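DUF596 domain-containing protein (PDB 2O5H) is of unknown function but assembles in the crystal as a pair of alpha-beta subunits that meet through reciprocal aromatic contacts and can be linked by an interchain disulfide. Local coordinates at the interface of chains A and B. Coordinates in Å, arbitrary orientation; residue numbers count along the deposited sequence, not the author numbering. Chains: chain A/B, Hypothetical protein.

Contact 1: the interface of chains A and B. Residues chain A 30, 32; chain B 19, 23, 26, 36, 39-40.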
loop_
_atom_site.group_PDB
_atom_site.type_symbol
_atom_site.label_atom_id
_atom_site.label_comp_id
_atom_site.label_asym_id
_atom_site.label_seq_id
_atom_site.Cartn_x
_atom_site.Cartn_y
_atom_site.Cartn_z
ATOM N N TYR A 30 -1.394 10.162 -0.102
ATOM C CA TYR A 30 -1.687 9.258 -1.207
ATOM C C TYR A 30 -2.950 8.440 -1.021
ATOM O O TYR A 30 -3.287 7.615 -1.876
ATOM C CB TYR A 30 -0.487 8.332 -1.449
ATOM C CG TYR A 30 0.706 9.112 -1.969
ATOM C CD1 TYR A 30 0.698 9.664 -3.255
ATOM C CD2 TYR A 30 1.810 9.316 -1.168
ATOM C CE1 TYR A 30 1.781 10.412 -3.732
ATOM C CE2 TYR A 30 2.907 10.054 -1.626
ATOM C CZ TYR A 30 2.880 10.599 -2.905
ATOM O OH TYR A 30 3.957 11.322 -3.356
ATOM N N LEU A 32 -3.769 5.896 0.912
ATOM C CA LEU A 32 -3.330 4.506 0.757
ATOM C C LEU A 32 -4.283 3.510 1.451
ATOM O O LEU A 32 -4.775 3.801 2.534
ATOM C CB LEU A 32 -1.899 4.359 1.344
ATOM C CG LEU A 32 -0.804 5.083 0.523
ATOM C CD1 LEU A 32 0.568 4.863 1.185
ATOM C CD2 LEU A 32 -0.809 4.554 -0.917
ATOM N N ARG B 19 5.497 15.909 -11.180
ATOM C CA ARG B 19 5.285 15.418 -9.803
ATOM C C ARG B 19 6.241 14.282 -9.432
ATOM O O ARG B 19 6.229 13.817 -8.291
ATOM C CB ARG B 19 3.813 15.001 -9.536
ATOM C CG ARG B 19 3.257 13.919 -10.512
ATOM C CD ARG B 19 1.867 13.477 -10.108
ATOM N NE ARG B 19 1.905 12.400 -9.109
ATOM C CZ ARG B 19 0.830 11.833 -8.560
ATOM N NH1 ARG B 19 -0.385 12.269 -8.872
ATOM N NH2 ARG B 19 0.967 10.819 -7.690
ATOM N N ASP B 23 6.925 12.568 -5.721
ATOM C CA ASP B 23 6.583 11.161 -5.433
ATOM C C ASP B 23 7.827 10.360 -4.989
ATOM O O ASP B 23 7.739 9.543 -4.049
ATOM C CB ASP B 23 5.943 10.509 -6.643
ATOM C CG ASP B 23 4.592 11.082 -6.973
ATOM O OD1 ASP B 23 3.985 11.799 -6.130
ATOM O OD2 ASP B 23 4.107 10.766 -8.086
ATOM N N PHE B 26 8.867 11.333 -1.292
ATOM C CA PHE B 26 7.986 10.586 -0.385
ATOM C C PHE B 26 8.312 9.074 -0.325
ATOM O O PHE B 26 8.463 8.523 0.773
ATOM C CB PHE B 26 6.524 10.723 -0.805
ATOM C CG PHE B 26 5.803 11.873 -0.160
ATOM C CD1 PHE B 26 5.314 12.913 -0.936
ATOM C CD2 PHE B 26 5.556 11.875 1.220
ATOM C CE1 PHE B 26 4.612 13.985 -0.332
ATOM C CE2 PHE B 26 4.857 12.934 1.836
ATOM C CZ PHE B 26 4.380 13.988 1.055
ATOM N N CYS B 36 1.687 -1.024 -4.017
ATOM C CA CYS B 36 1.655 0.274 -3.340
ATOM C C CYS B 36 2.161 1.494 -4.134
ATOM O O CYS B 36 1.619 2.599 -3.997
ATOM C CB CYS B 36 2.330 0.182 -1.964
ATOM S SG CYS B 36 1.378 -0.894 -0.812
ATOM N N SER B 39 -0.662 2.355 -6.121
ATOM C CA SER B 39 -1.631 3.134 -5.353
ATOM C C SER B 39 -1.205 4.583 -5.253
ATOM O O SER B 39 -2.067 5.450 -5.188
ATOM C CB SER B 39 -1.847 2.588 -3.923
ATOM O OG SER B 39 -2.575 1.378 -3.937
ATOM N N THR B 40 0.097 4.850 -5.193
ATOM C CA THR B 40 0.561 6.225 -5.017
ATOM C C THR B 40 0.308 7.106 -6.271
ATOM O O THR B 40 0.095 8.315 -6.146
ATOM C CB THR B 40 2.057 6.316 -4.631
ATOM O OG1 THR B 40 2.863 5.911 -5.733
ATOM C CG2 THR B 40 2.384 5.413 -3.463
HETATM O O HOH W 1 -4.211 5.460 -3.177
#

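Contact 2: the interface of chains A and B. Residues chain A 19, 22-23, 26, 40, 43; chain B 26, 29-30.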
loop_
_atom_site.group_PDB
_atom_site.type_symbol
_atom_site.label_atom_id
_atom_site.label_comp_id
_atom_site.label_asym_id
_atom_site.label_seq_id
_atom_site.Cartn_x
_atom_site.Cartn_y
_atom_site.Cartn_z
ATOM N N ARG A 19 8.435 8.596 14.351
ATOM C CA ARG A 19 8.149 8.585 12.889
ATOM C C ARG A 19 6.657 8.683 12.585
ATOM O O ARG A 19 6.255 8.645 11.414
ATOM C CB ARG A 19 8.736 7.335 12.218
ATOM C CG ARG A 19 8.221 6.002 12.826
ATOM C CD ARG A 19 8.771 4.811 12.091
ATOM N NE ARG A 19 8.112 4.565 10.791
ATOM C CZ ARG A 19 8.659 3.875 9.814
ATOM N NH1 ARG A 19 9.900 3.418 9.969
ATOM N NH2 ARG A 19 7.976 3.655 8.674
ATOM N N GLU A 22 5.424 11.672 10.133
ATOM C CA GLU A 22 5.898 11.417 8.790
ATOM C C GLU A 22 5.039 10.327 8.125
ATOM O O GLU A 22 4.665 10.433 6.933
ATOM C CB GLU A 22 7.350 10.962 8.879
ATOM C CG GLU A 22 8.211 11.357 7.696
ATOM C CD GLU A 22 9.170 10.245 7.298
ATOM O OE1 GLU A 22 9.939 9.789 8.192
ATOM O OE2 GLU A 22 9.140 9.825 6.101
ATOM N N ASP A 23 4.741 9.257 8.864
ATOM C CA ASP A 23 3.941 8.170 8.317
ATOM C C ASP A 23 2.488 8.613 8.089
ATOM O O ASP A 23 1.876 8.242 7.110
ATOM C CB ASP A 23 3.993 6.929 9.250
ATOM C CG ASP A 23 5.347 6.190 9.185
ATOM O OD1 ASP A 23 6.217 6.598 8.386
ATOM O OD2 ASP A 23 5.539 5.202 9.939
ATOM N N PHE A 26 2.543 10.861 4.949
ATOM C CA PHE A 26 2.690 10.014 3.755
ATOM C C PHE A 26 1.358 9.340 3.366
ATOM O O PHE A 26 0.923 9.470 2.245
ATOM C CB PHE A 26 3.794 8.954 3.936
ATOM C CG PHE A 26 3.889 7.942 2.786
ATOM C CD1 PHE A 26 4.296 8.363 1.500
ATOM C CD2 PHE A 26 3.597 6.585 3.006
ATOM C CE1 PHE A 26 4.379 7.441 0.435
ATOM C CE2 PHE A 26 3.701 5.649 1.943
ATOM C CZ PHE A 26 4.092 6.090 0.657
ATOM N N THR A 40 4.008 0.777 4.724
ATOM C CA THR A 40 4.569 2.008 5.283
ATOM C C THR A 40 5.382 1.780 6.569
ATOM O O THR A 40 6.429 2.433 6.792
ATOM C CB THR A 40 3.416 3.043 5.566
ATOM O OG1 THR A 40 2.731 3.369 4.342
ATOM C CG2 THR A 40 3.957 4.338 6.181
ATOM N N ASP A 43 9.534 -0.961 7.296
ATOM C CA ASP A 43 10.942 -0.641 7.502
ATOM C C ASP A 43 11.245 -0.341 8.960
ATOM O O ASP A 43 12.418 -0.244 9.320
ATOM C CB ASP A 43 11.378 0.520 6.612
ATOM C CG ASP A 43 10.751 1.836 7.026
ATOM O OD1 ASP A 43 9.529 1.995 6.903
ATOM O OD2 ASP A 43 11.487 2.731 7.490
ATOM N N PHE B 26 8.867 11.333 -1.292
ATOM C CA PHE B 26 7.986 10.586 -0.385
ATOM C C PHE B 26 8.312 9.074 -0.325
ATOM O O PHE B 26 8.463 8.523 0.773
ATOM C CB PHE B 26 6.524 10.723 -0.805
ATOM C CG PHE B 26 5.803 11.873 -0.160
ATOM C CD1 PHE B 26 5.314 12.913 -0.936
ATOM C CD2 PHE B 26 5.556 11.875 1.220
ATOM C CE1 PHE B 26 4.612 13.985 -0.332
ATOM C CE2 PHE B 26 4.857 12.934 1.836
ATOM C CZ PHE B 26 4.380 13.988 1.055
ATOM N N ASN B 29 11.739 6.605 0.790
ATOM C CA ASN B 29 11.812 6.510 2.224
ATOM C C ASN B 29 11.237 5.204 2.848
ATOM O O ASN B 29 11.472 4.885 4.046
ATOM C CB ASN B 29 10.964 7.694 2.691
ATOM C CG ASN B 29 11.349 8.183 4.055
ATOM O OD1 ASN B 29 10.869 7.664 5.089
ATOM N ND2 ASN B 29 12.206 9.219 4.086
ATOM N N TYR B 30 10.483 4.463 2.035
ATOM C CA TYR B 30 9.682 3.354 2.511
ATOM C C TYR B 30 10.033 2.089 1.767
ATOM O O TYR B 30 10.754 2.136 0.763
ATOM C CB TYR B 30 8.201 3.677 2.347
ATOM C CG TYR B 30 7.759 4.781 3.271
ATOM C CD1 TYR B 30 7.571 4.528 4.656
ATOM C CD2 TYR B 30 7.522 6.061 2.802
ATOM C CE1 TYR B 30 7.177 5.519 5.529
ATOM C CE2 TYR B 30 7.124 7.095 3.700
ATOM C CZ TYR B 30 6.944 6.803 5.042
ATOM O OH TYR B 30 6.531 7.753 5.928
HETATM O O HOH W 2 10.613 5.142 6.543
HETATM O O HOH W 3 8.549 10.365 3.056
#

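Contact 1: the interface of chains A and B
An aromatic side chain inserted between two helices of the partner makes this a mixed polar and apolar homodimer contact: A:Tyr30 reaches into chain B and, with A:Leu32, helps to join the subunits of the deposited pair. The phenol OH of A:Tyr30 donates a hydrogen bond to the carboxylate OD1 of B:Asp23 (2.8 Å), arriving on the anti side and 33° out of the carboxylate plane. The other oxygen, B:Asp23 OD2, takes two bonds on its syn side from B:Arg19, whose NE lies 2.9 Å away and NH2 3.2 Å. This side-on grip fixes the carboxylate's rotation and leaves OD1 turned to the phenol. With CG anti to the carbonyl carbon (chi1 -67°), A:Tyr30 brings its CE2 edge against the face of the B:Phe26 ring, the planes 84° apart; CE2 stands 3.7 Å from B:Phe26 CG. B:Thr40 CB covers one face of the tyrosine near its rim, 3.9 Å from CD1. Beside it, A:Leu32 touches B:Ser39 through one methyl branch, CD2 meeting CB at 3.7 Å. A water links the backbone oxygens of A:Tyr30 and B:Ser39. A:Tyr30 ends helix 20-30 and A:Leu32 lies in the following loop; they pack against helices 10-27 and 34-41 of chain B, the latter carrying B:Cys36, a residue known to form an interchain disulfide.

Contact 2: the interface of chains A and B
The ring of B:Tyr30 carries A:Phe26 on one face and the amide end of its own neighbour B:Asn29 (modelled as OD1) over the rim of the other, while A:Asp23 OD1 lies at its edge in the ring plane. The two aromatic rings stack with an offset, their planes 24° apart and centroids separated by 4.3 Å; B:Tyr30 CE2 sits over A:Phe26 CG. A chi1 of 174°, which sets CG opposite the backbone N, turns the A:Phe26 ring into this stack and presents its CD1 edge to B:Phe26 CD2, 3.7 Å away. The phenol OH of B:Tyr30 donates to A:Asp23 OD1 at 2.7 Å, on the anti side of the carboxylate. Behind this bond, A:Arg19 holds A:Asp23 OD2 through NE (2.8 Å) and NH2, and meets A:Asp43 end-on, NH2 to OD1 (2.9 Å) and NH1 to OD2. The guanidinium thus ties two acids together and sets the acceptor's rotation. A:Thr40 CG2 runs alongside the tyrosine, 3.5 Å from CE1. A:Glu22 OE2 and B:Asn29 OD1 face each other as two acceptors, a doubtful arrangement that an amide modelled the other way round could relieve. Waters join A:Asp43 to B:Asn29 and A:Glu22 to the backbone oxygen of B:Phe26. The receiving surface combines 3-10 helix 17-19, helices 20-30 and 34-41 and 3-10 helix 42-44 of chain A; B:Asn29 and B:Tyr30 lie in the loop after helix 10-27.

The C-alpha centres of contact 1 and contact 2 are about 11 Å apart, and B:Phe26 belongs to both, so the two tyrosine sites adjoin and form one continuous patch. The contacts exchange roles: each chain gives its Tyr30 and receives the other's beside Arg19, Asp23, Phe26 and Thr40. The match is not an exact two-fold: among the differences, the Phe26 side chains take different torsions and Tyr30 ends helix 20-30 in chain A but lies in a loop in chain B. Together with the interchain disulfide reported for Cys36, this reciprocity suggests a genuine dimer, although the structure alone does not establish the state in solution.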